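Side-chain contact in type II restriction enzyme NlaIV (Neisseria lactamica, PDB 6QM2), which recognises the double-stranded DNA sequence 5'-GGNNCC-3' and cleaves it in the middle to leave blunt ends with 5'-phosphates: residues D76-K81 against R86-V91. Numbering follows the deposited sequence.
Sequences DFFLNK and RELLEV. With K (potassium ion), chain C.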
loop_
_atom_site.group_PDB
_atom_site.type_symbol
_atom_site.label_atom_id
_atom_site.label_comp_id
_atom_site.label_asym_id
_atom_site.label_seq_id
_atom_site.Cartn_x
_atom_site.Cartn_y
_atom_site.Cartn_z
ATOM N N ASP A 76 1.326 21.259 1.887
ATOM C CA ASP A 76 0.105 20.450 1.850
ATOM C C ASP A 76 -1.119 21.326 2.090
ATOM O O ASP A 76 -2.138 21.169 1.411
ATOM C CB ASP A 76 0.160 19.324 2.891
ATOM C CG ASP A 76 1.229 18.281 2.580
ATOM O OD1 ASP A 76 1.370 17.889 1.400
ATOM O OD2 ASP A 76 1.923 17.841 3.526
ATOM N N PHE A 77 -1.019 22.237 3.058
ATOM C CA PHE A 77 -2.098 23.168 3.380
ATOM C C PHE A 77 -1.650 24.622 3.285
ATOM O O PHE A 77 -0.526 24.963 3.662
ATOM C CB PHE A 77 -2.614 22.911 4.790
ATOM C CG PHE A 77 -3.138 21.522 5.002
ATOM C CD1 PHE A 77 -4.312 21.110 4.379
ATOM C CD2 PHE A 77 -2.471 20.628 5.833
ATOM C CE1 PHE A 77 -4.807 19.831 4.573
ATOM C CE2 PHE A 77 -2.964 19.348 6.033
ATOM C CZ PHE A 77 -4.133 18.950 5.403
ATOM N N PHE A 78 -2.547 25.463 2.776
ATOM C CA PHE A 78 -2.399 26.916 2.815
ATOM C C PHE A 78 -3.276 27.458 3.945
ATOM O O PHE A 78 -4.496 27.502 3.803
ATOM C CB PHE A 78 -2.853 27.529 1.493
ATOM C CG PHE A 78 -2.053 27.090 0.305
ATOM C CD1 PHE A 78 -0.895 27.765 -0.054
ATOM C CD2 PHE A 78 -2.471 26.026 -0.480
ATOM C CE1 PHE A 78 -0.156 27.381 -1.166
ATOM C CE2 PHE A 78 -1.739 25.634 -1.595
ATOM C CZ PHE A 78 -0.577 26.312 -1.940
ATOM N N LEU A 79 -2.667 27.870 5.056
ATOM C CA LEU A 79 -3.430 28.353 6.224
ATOM C C LEU A 79 -4.003 29.781 6.084
ATOM O O LEU A 79 -4.798 30.214 6.926
ATOM C CB LEU A 79 -2.579 28.258 7.496
ATOM C CG LEU A 79 -2.063 26.861 7.847
ATOM C CD1 LEU A 79 -1.124 26.926 9.046
ATOM C CD2 LEU A 79 -3.222 25.907 8.116
ATOM N N ASN A 80 -3.590 30.499 5.036
ATOM C CA ASN A 80 -4.091 31.833 4.720
ATOM C C ASN A 80 -4.644 31.800 3.290
ATOM O O ASN A 80 -3.876 31.780 2.324
ATOM C CB ASN A 80 -2.940 32.836 4.858
ATOM C CG ASN A 80 -3.390 34.284 4.784
ATOM O OD1 ASN A 80 -4.352 34.631 4.093
ATOM N ND2 ASN A 80 -2.668 35.147 5.485
ATOM N N LYS A 81 -5.972 31.782 3.163
ATOM C CA LYS A 81 -6.644 31.691 1.850
ATOM C C LYS A 81 -6.334 32.861 0.908
ATOM O O LYS A 81 -6.290 32.680 -0.312
ATOM C CB LYS A 81 -8.166 31.565 2.021
ATOM C CG LYS A 81 -8.624 30.209 2.543
ATOM C CD LYS A 81 -10.134 30.140 2.762
ATOM C CE LYS A 81 -10.930 30.015 1.467
ATOM N NZ LYS A 81 -10.902 28.647 0.879
ATOM N N ARG A 86 2.420 32.777 2.210
ATOM C CA ARG A 86 2.731 32.779 3.642
ATOM C C ARG A 86 1.810 31.810 4.366
ATOM O O ARG A 86 0.779 31.405 3.828
ATOM C CB ARG A 86 2.563 34.185 4.240
ATOM C CG ARG A 86 3.384 35.289 3.577
ATOM C CD ARG A 86 4.868 35.114 3.847
ATOM N NE ARG A 86 5.702 36.212 3.345
ATOM C CZ ARG A 86 6.029 36.423 2.065
ATOM N NH1 ARG A 86 5.572 35.637 1.088
ATOM N NH2 ARG A 86 6.816 37.451 1.750
ATOM N N GLU A 87 2.194 31.450 5.590
ATOM C CA GLU A 87 1.421 30.541 6.444
ATOM C C GLU A 87 1.193 29.179 5.757
ATOM O O GLU A 87 0.062 28.687 5.668
ATOM C CB GLU A 87 0.092 31.195 6.881
ATOM C CG GLU A 87 0.190 32.653 7.338
ATOM C CD GLU A 87 1.208 32.887 8.446
ATOM O OE1 GLU A 87 1.312 32.039 9.354
ATOM O OE2 GLU A 87 1.902 33.929 8.417
ATOM N N LEU A 88 2.290 28.589 5.279
ATOM C CA LEU A 88 2.273 27.338 4.508
ATOM C C LEU A 88 2.648 26.147 5.396
ATOM O O LEU A 88 3.639 26.210 6.128
ATOM C CB LEU A 88 3.249 27.434 3.336
ATOM C CG LEU A 88 3.116 28.666 2.435
ATOM C CD1 LEU A 88 4.156 28.646 1.326
ATOM C CD2 LEU A 88 1.719 28.748 1.850
ATOM N N LEU A 89 1.866 25.068 5.311
ATOM C CA LEU A 89 2.022 23.902 6.187
ATOM C C LEU A 89 2.240 22.612 5.389
ATOM O O LEU A 89 1.449 22.286 4.502
ATOM C CB LEU A 89 0.781 23.757 7.067
ATOM C CG LEU A 89 0.782 22.650 8.129
ATOM C CD1 LEU A 89 1.930 22.827 9.114
ATOM C CD2 LEU A 89 -0.556 22.617 8.854
ATOM N N GLU A 90 3.318 21.895 5.715
ATOM C CA GLU A 90 3.586 20.547 5.196
ATOM C C GLU A 90 3.430 19.564 6.359
ATOM O O GLU A 90 4.010 19.773 7.427
ATOM C CB GLU A 90 5.009 20.470 4.618
ATOM C CG GLU A 90 5.404 19.125 3.998
ATOM C CD GLU A 90 4.873 18.888 2.592
ATOM O OE1 GLU A 90 4.143 19.742 2.054
ATOM O OE2 GLU A 90 5.199 17.825 2.012
ATOM N N VAL A 91 2.646 18.505 6.150
ATOM C CA VAL A 91 2.496 17.434 7.138
ATOM C C VAL A 91 3.365 16.248 6.740
ATOM O O VAL A 91 3.326 15.804 5.590
ATOM C CB VAL A 91 1.038 16.955 7.265
ATOM C CG1 VAL A 91 0.918 15.858 8.324
ATOM C CG2 VAL A 91 0.129 18.127 7.599
HETATM K K K C . 6.748 16.663 -0.673
HETATM O O HOH W 1 3.227 15.607 3.032
HETATM O O HOH W 2 3.645 18.112 -0.360
HETATM O O HOH W 3 -1.481 30.117 3.275
HETATM O O HOH W 4 8.604 14.550 -2.033
#
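Asp76 OD2 accepts a hydrogen bond from Val91 N, 2.8 Å away, on its anti lone pair, the one turned away from OD1. The same carboxylate stacks on that of Glu90, their planes 22° apart. Asp76 OD2 and Glu90 OE1, both acceptors, come within 3.3 Å, a pair of like charges beside the potassium ion. The Glu90 chain leaves the strand extended from N (chi1 -178°), then bends at chi2, which brings its carboxylate back beside that of Asp76. Glu90 OE2 lies 3.3 Å from the potassium ion, which also binds Ile104 O; a sodium ion sits close to Asp76.

Leu89 O accepts two N-H groups, from Phe77 N at 2.9 Å and from Asp76 N at 2.8 Å. This is a classic beta bulge. It lies in the antiparallel hairpin of strands 77-78 and 88-95, part of the mixed central sheet. The protein belongs to the PDDEXK nuclease clan, whose members typically gather acidic residues on such a sheet to hold catalytic metal. Asp76 and Glu90 probably supply the two acids of the PD-(D/E)XK motif.

Leu89 N returns a bond to Phe77 O, and Leu79 N reaches Glu87 O at 2.9 Å. On one face of the sheet, Phe77 CE2 meets Val91 CG2 at 3.7 Å, with the methyl at the ring edge. Phe77 also runs alongside Leu89, pointing the same way. Leu54 of helix 44-60 packs on all three. On the other face, Leu88 CD2 touches Phe78 CD1. Near the turn, Asn80 CB rests against Glu87 CB at 4.0 Å, while Glu87 OE1 is hydrogen-bonded to Thr8 OG1.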